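Local structure of putative dehydrogenase (Pseudomonas fluorescens, 6UUG) at residues A[110-122]-A[234-248]. The protein acts as the methanesulfinate monooxygenase MsuC, the oxygenase of a two-component flavin-dependent system in bacterial sulfur assimilation. Residues are numbered along the deposited sequence; the frame is centred on the assembly and turned at random.
Sequences HLMLATVRLFSRP and LLDPGPLSTPFACLR
R248 reaches across to the C-terminal half of helix 100-119 and grips T115 side-on: NE donates to T115 OG1 at 2.9 Å (162° at the hydrogen), and NH2 makes a more bent bond to the same oxygen at 3.2 Å. The hydroxyl lies in the guanidinium plane, while L111 CD2 covers one face and M112 CE sits obliquely, 3.7 Å from R248 NH2. The arginine thus fills a knobs-into-holes site formed by L111, M112, T115 and F119. One turn on, P239 CA sits over one face of the F119 ring in a CH-pi contact, 3.7 Å from its centroid; A245 O meets the ring edge in plane, and R248 CB packs obliquely against F119 CZ. L118 sends its two methyls separate ways, CD1 to the backbone of R248 and CD2 onto the F244 face, 3.5 Å from the ring centroid. L234 CD1 packs against T115 CG2 and V116 CG1, and L234 CB against F119 CB. In this acyl-CoA dehydrogenase-like fold, the contact joins the N-terminal helical domain to the linker that leaves the beta domain and enters helix 247-277, the start of the C-terminal helices. Where helix 100-119 ends, F119 O accepts from G238 N at 2.9 Å, just after the cis peptide before P237. Behind the grip, T115 OG1, set beside its own backbone N (chi1 -59°), donates to L111 O at 2.8 Å; T115 N donates to the same carbonyl from the opposite face of its plane. T242 OG1 accepts from A245 N in an ST motif just ahead of helix 247-277; the F244 ring also meets W325 of helix 294-327.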
loop_
_atom_site.group_PDB
_atom_site.type_symbol
_atom_site.label_atom_id
_atom_site.label_comp_id
_atom_site.label_asym_id
_atom_site.label_seq_id
_atom_site.Cartn_x
_atom_site.Cartn_y
_atom_site.Cartn_z
ATOM N N HIS A 110 -18.146 -29.961 -9.316
ATOM C CA HIS A 110 -18.180 -30.652 -8.025
ATOM C C HIS A 110 -19.040 -29.907 -7.009
ATOM O O HIS A 110 -19.604 -30.528 -6.096
ATOM C CB HIS A 110 -16.751 -30.880 -7.519
ATOM C CG HIS A 110 -16.003 -31.883 -8.342
ATOM N ND1 HIS A 110 -16.293 -33.229 -8.296
ATOM C CD2 HIS A 110 -15.040 -31.737 -9.284
ATOM C CE1 HIS A 110 -15.519 -33.875 -9.149
ATOM N NE2 HIS A 110 -14.754 -32.993 -9.767
ATOM N N LEU A 111 -19.155 -28.583 -7.150
ATOM C CA LEU A 111 -20.104 -27.833 -6.328
ATOM C C LEU A 111 -21.547 -28.250 -6.611
ATOM O O LEU A 111 -22.368 -28.320 -5.688
ATOM C CB LEU A 111 -19.931 -26.325 -6.555
ATOM C CG LEU A 111 -20.925 -25.415 -5.827
ATOM C CD1 LEU A 111 -20.734 -25.474 -4.328
ATOM C CD2 LEU A 111 -20.763 -23.964 -6.312
ATOM N N MET A 112 -21.882 -28.518 -7.879
ATOM C CA MET A 112 -23.240 -28.977 -8.188
ATOM C C MET A 112 -23.519 -30.331 -7.546
ATOM O O MET A 112 -24.610 -30.559 -7.006
ATOM C CB MET A 112 -23.453 -29.067 -9.701
ATOM C CG MET A 112 -23.288 -27.751 -10.467
ATOM S SD MET A 112 -24.180 -26.350 -9.761
ATOM C CE MET A 112 -22.824 -25.270 -9.283
ATOM N N LEU A 113 -22.535 -31.236 -7.572
ATOM C CA LEU A 113 -22.696 -32.513 -6.882
ATOM C C LEU A 113 -22.861 -32.312 -5.380
ATOM O O LEU A 113 -23.687 -32.975 -4.744
ATOM C CB LEU A 113 -21.501 -33.415 -7.185
ATOM C CG LEU A 113 -21.388 -33.947 -8.610
ATOM C CD1 LEU A 113 -20.110 -34.764 -8.730
ATOM C CD2 LEU A 113 -22.617 -34.820 -8.921
ATOM N N ALA A 114 -22.094 -31.387 -4.796
ATOM C CA ALA A 114 -22.260 -31.086 -3.378
ATOM C C ALA A 114 -23.652 -30.559 -3.082
ATOM O O ALA A 114 -24.200 -30.819 -2.003
ATOM C CB ALA A 114 -21.217 -30.062 -2.920
ATOM N N THR A 115 -24.226 -29.814 -4.028
ATOM C CA THR A 115 -25.551 -29.228 -3.851
ATOM C C THR A 115 -26.624 -30.306 -3.703
ATOM O O THR A 115 -27.456 -30.240 -2.792
ATOM C CB THR A 115 -25.872 -28.314 -5.036
ATOM O OG1 THR A 115 -24.883 -27.279 -5.126
ATOM C CG2 THR A 115 -27.228 -27.662 -4.849
ATOM N N VAL A 116 -26.645 -31.296 -4.605
ATOM C CA VAL A 116 -27.635 -32.361 -4.451
ATOM C C VAL A 116 -27.334 -33.180 -3.199
ATOM O O VAL A 116 -28.253 -33.608 -2.483
ATOM C CB VAL A 116 -27.732 -33.242 -5.722
ATOM C CG1 VAL A 116 -28.185 -32.428 -6.912
ATOM C CG2 VAL A 116 -26.437 -33.964 -6.035
ATOM N N ARG A 117 -26.049 -33.368 -2.881
ATOM C CA ARG A 117 -25.687 -34.154 -1.704
ATOM C C ARG A 117 -26.194 -33.501 -0.426
ATOM O O ARG A 117 -26.690 -34.184 0.476
ATOM C CB ARG A 117 -24.167 -34.332 -1.642
ATOM C CG ARG A 117 -23.640 -34.907 -0.312
ATOM C CD ARG A 117 -24.078 -36.354 -0.135
ATOM N NE ARG A 117 -23.673 -36.916 1.156
ATOM C CZ ARG A 117 -24.347 -36.776 2.299
ATOM N NH1 ARG A 117 -25.474 -36.074 2.351
ATOM N NH2 ARG A 117 -23.889 -37.344 3.405
ATOM N N LEU A 118 -26.088 -32.175 -0.334
ATOM C CA LEU A 118 -26.429 -31.474 0.895
ATOM C C LEU A 118 -27.901 -31.099 1.003
ATOM O O LEU A 118 -28.412 -30.969 2.127
ATOM C CB LEU A 118 -25.574 -30.208 1.018
ATOM C CG LEU A 118 -24.078 -30.414 1.252
ATOM C CD1 LEU A 118 -23.339 -29.075 1.133
ATOM C CD2 LEU A 118 -23.828 -31.030 2.618
ATOM N N PHE A 119 -28.594 -30.926 -0.129
ATOM C CA PHE A 119 -29.940 -30.353 -0.139
ATOM C C PHE A 119 -31.057 -31.372 -0.352
ATOM O O PHE A 119 -32.226 -31.015 -0.167
ATOM C CB PHE A 119 -30.084 -29.281 -1.233
ATOM C CG PHE A 119 -29.297 -28.019 -1.001
ATOM C CD1 PHE A 119 -28.598 -27.796 0.174
ATOM C CD2 PHE A 119 -29.274 -27.039 -1.987
ATOM C CE1 PHE A 119 -27.877 -26.614 0.362
ATOM C CE2 PHE A 119 -28.565 -25.854 -1.813
ATOM C CZ PHE A 119 -27.864 -25.638 -0.632
ATOM N N SER A 120 -30.752 -32.613 -0.738
ATOM C CA SER A 120 -31.799 -33.559 -1.124
ATOM C C SER A 120 -31.637 -34.874 -0.361
ATOM O O SER A 120 -30.705 -35.062 0.425
ATOM C CB SER A 120 -31.793 -33.808 -2.640
ATOM O OG SER A 120 -30.672 -34.578 -3.049
ATOM N N ARG A 121 -32.570 -35.793 -0.608
ATOM C CA ARG A 121 -32.645 -37.067 0.093
ATOM C C ARG A 121 -31.709 -38.101 -0.539
ATOM O O ARG A 121 -31.440 -38.045 -1.740
ATOM C CB ARG A 121 -34.080 -37.587 0.071
ATOM C CG ARG A 121 -35.088 -36.663 0.742
ATOM C CD ARG A 121 -36.520 -37.122 0.525
ATOM N NE ARG A 121 -37.075 -36.637 -0.737
ATOM C CZ ARG A 121 -37.292 -37.404 -1.800
ATOM N NH1 ARG A 121 -37.002 -38.698 -1.753
ATOM N NH2 ARG A 121 -37.803 -36.882 -2.912
ATOM N N PRO A 122 -31.225 -39.078 0.244
ATOM C CA PRO A 122 -30.359 -40.122 -0.341
ATOM C C PRO A 122 -30.958 -40.817 -1.552
ATOM O O PRO A 122 -30.222 -41.146 -2.489
ATOM C CB PRO A 122 -30.153 -41.098 0.830
ATOM C CG PRO A 122 -30.325 -40.241 2.054
ATOM C CD PRO A 122 -31.414 -39.268 1.694
ATOM N N LEU A 234 -34.810 -30.124 -4.756
ATOM C CA LEU A 234 -33.879 -30.313 -3.645
ATOM C C LEU A 234 -34.494 -29.659 -2.412
ATOM O O LEU A 234 -34.201 -28.513 -2.083
ATOM C CB LEU A 234 -32.509 -29.733 -3.986
ATOM C CG LEU A 234 -31.948 -29.994 -5.388
ATOM C CD1 LEU A 234 -30.512 -29.468 -5.503
ATOM C CD2 LEU A 234 -32.020 -31.475 -5.769
ATOM N N LEU A 235 -35.340 -30.414 -1.709
ATOM C CA LEU A 235 -36.173 -29.862 -0.646
ATOM C C LEU A 235 -35.860 -30.393 0.743
ATOM O O LEU A 235 -36.142 -29.704 1.725
ATOM C CB LEU A 235 -37.658 -30.137 -0.938
ATOM C CG LEU A 235 -38.256 -29.376 -2.119
ATOM C CD1 LEU A 235 -39.635 -29.919 -2.458
ATOM C CD2 LEU A 235 -38.326 -27.892 -1.801
ATOM N N ASP A 236 -35.297 -31.591 0.862
ATOM C CA ASP A 236 -35.111 -32.230 2.166
ATOM C C ASP A 236 -33.639 -32.544 2.390
ATOM O O ASP A 236 -33.130 -33.545 1.855
ATOM C CB ASP A 236 -35.952 -33.503 2.248
ATOM C CG ASP A 236 -36.356 -33.849 3.676
ATOM O OD1 ASP A 236 -36.151 -33.006 4.578
ATOM O OD2 ASP A 236 -36.880 -34.964 3.891
ATOM N N PRO A 237 -32.913 -31.754 3.200
ATOM C CA PRO A 237 -33.372 -30.620 4.014
ATOM C C PRO A 237 -33.438 -29.271 3.292
ATOM O O PRO A 237 -33.842 -28.286 3.909
ATOM C CB PRO A 237 -32.323 -30.560 5.121
ATOM C CG PRO A 237 -31.064 -30.982 4.423
ATOM C CD PRO A 237 -31.487 -32.056 3.444
ATOM N N GLY A 238 -33.032 -29.219 2.025
ATOM C CA GLY A 238 -33.089 -27.997 1.254
ATOM C C GLY A 238 -32.013 -26.989 1.624
ATOM O O GLY A 238 -31.180 -27.226 2.505
ATOM N N PRO A 239 -32.008 -25.843 0.947
ATOM C CA PRO A 239 -30.946 -24.856 1.171
ATOM C C PRO A 239 -31.109 -24.091 2.477
ATOM O O PRO A 239 -32.217 -23.889 2.978
ATOM C CB PRO A 239 -31.078 -23.915 -0.036
ATOM C CG PRO A 239 -32.495 -24.060 -0.471
ATOM C CD PRO A 239 -32.882 -25.477 -0.182
ATOM N N LEU A 240 -29.960 -23.672 3.020
ATOM C CA LEU A 240 -29.859 -22.801 4.198
ATOM C C LEU A 240 -30.691 -23.324 5.365
ATOM O O LEU A 240 -31.530 -22.618 5.934
ATOM C CB LEU A 240 -30.244 -21.360 3.846
ATOM C CG LEU A 240 -29.281 -20.659 2.881
ATOM C CD1 LEU A 240 -29.786 -19.279 2.487
ATOM C CD2 LEU A 240 -27.869 -20.572 3.469
ATOM N N SER A 241 -30.430 -24.584 5.728
ATOM C CA SER A 241 -31.221 -25.281 6.725
ATOM C C SER A 241 -30.302 -25.663 7.867
ATOM O O SER A 241 -30.080 -24.847 8.783
ATOM C CB SER A 241 -31.965 -26.449 6.052
ATOM O OG SER A 241 -31.071 -27.324 5.395
ATOM N N THR A 242 -29.747 -26.876 7.894
ATOM C CA THR A 242 -28.813 -27.262 8.947
ATOM C C THR A 242 -27.428 -26.670 8.683
ATOM O O THR A 242 -27.120 -26.298 7.544
ATOM C CB THR A 242 -28.685 -28.777 9.026
ATOM O OG1 THR A 242 -28.043 -29.265 7.835
ATOM C CG2 THR A 242 -30.057 -29.434 9.173
ATOM N N PRO A 243 -26.566 -26.608 9.714
ATOM C CA PRO A 243 -25.166 -26.207 9.481
ATOM C C PRO A 243 -24.471 -27.000 8.386
ATOM O O PRO A 243 -23.724 -26.426 7.575
ATOM C CB PRO A 243 -24.504 -26.449 10.847
ATOM C CG PRO A 243 -25.594 -26.252 11.833
ATOM C CD PRO A 243 -26.860 -26.759 11.153
ATOM N N PHE A 244 -24.692 -28.317 8.347
ATOM C CA PHE A 244 -24.113 -29.147 7.291
ATOM C C PHE A 244 -24.604 -28.706 5.914
ATOM O O PHE A 244 -23.801 -28.518 4.990
ATOM C CB PHE A 244 -24.443 -30.620 7.581
ATOM C CG PHE A 244 -23.816 -31.608 6.627
ATOM C CD1 PHE A 244 -22.442 -31.657 6.450
ATOM C CD2 PHE A 244 -24.611 -32.520 5.934
ATOM C CE1 PHE A 244 -21.869 -32.570 5.579
ATOM C CE2 PHE A 244 -24.046 -33.437 5.078
ATOM C CZ PHE A 244 -22.674 -33.467 4.898
ATOM N N ALA A 245 -25.920 -28.519 5.753
ATOM C CA ALA A 245 -26.425 -27.984 4.493
ATOM C C ALA A 245 -25.805 -26.626 4.185
ATOM O O ALA A 245 -25.540 -26.299 3.020
ATOM C CB ALA A 245 -27.951 -27.870 4.532
ATOM N N CYS A 246 -25.577 -25.821 5.219
ATOM C CA CYS A 246 -24.988 -24.496 5.059
ATOM C C CYS A 246 -23.508 -24.550 4.715
ATOM O O CYS A 246 -22.885 -23.488 4.574
ATOM C CB CYS A 246 -25.212 -23.673 6.327
ATOM S SG CYS A 246 -26.958 -23.106 6.494
ATOM N N LEU A 247 -22.922 -25.739 4.558
ATOM C CA LEU A 247 -21.591 -25.791 3.962
ATOM C C LEU A 247 -21.603 -25.470 2.476
ATOM O O LEU A 247 -20.546 -25.158 1.921
ATOM C CB LEU A 247 -20.949 -27.162 4.152
ATOM C CG LEU A 247 -20.520 -27.589 5.548
ATOM C CD1 LEU A 247 -19.988 -29.024 5.461
ATOM C CD2 LEU A 247 -19.502 -26.661 6.195
ATOM N N ARG A 248 -22.759 -25.532 1.815
ATOM C CA ARG A 248 -22.778 -25.335 0.366
ATOM C C ARG A 248 -22.186 -23.995 -0.056
ATOM O O ARG A 248 -21.317 -23.981 -0.945
ATOM C CB ARG A 248 -24.211 -25.504 -0.160
ATOM C CG ARG A 248 -24.305 -25.708 -1.675
ATOM C CD ARG A 248 -24.410 -24.428 -2.459
ATOM N NE ARG A 248 -24.506 -24.740 -3.879
ATOM C CZ ARG A 248 -24.375 -23.863 -4.869
ATOM N NH1 ARG A 248 -24.149 -22.580 -4.615
ATOM N NH2 ARG A 248 -24.472 -24.282 -6.123
#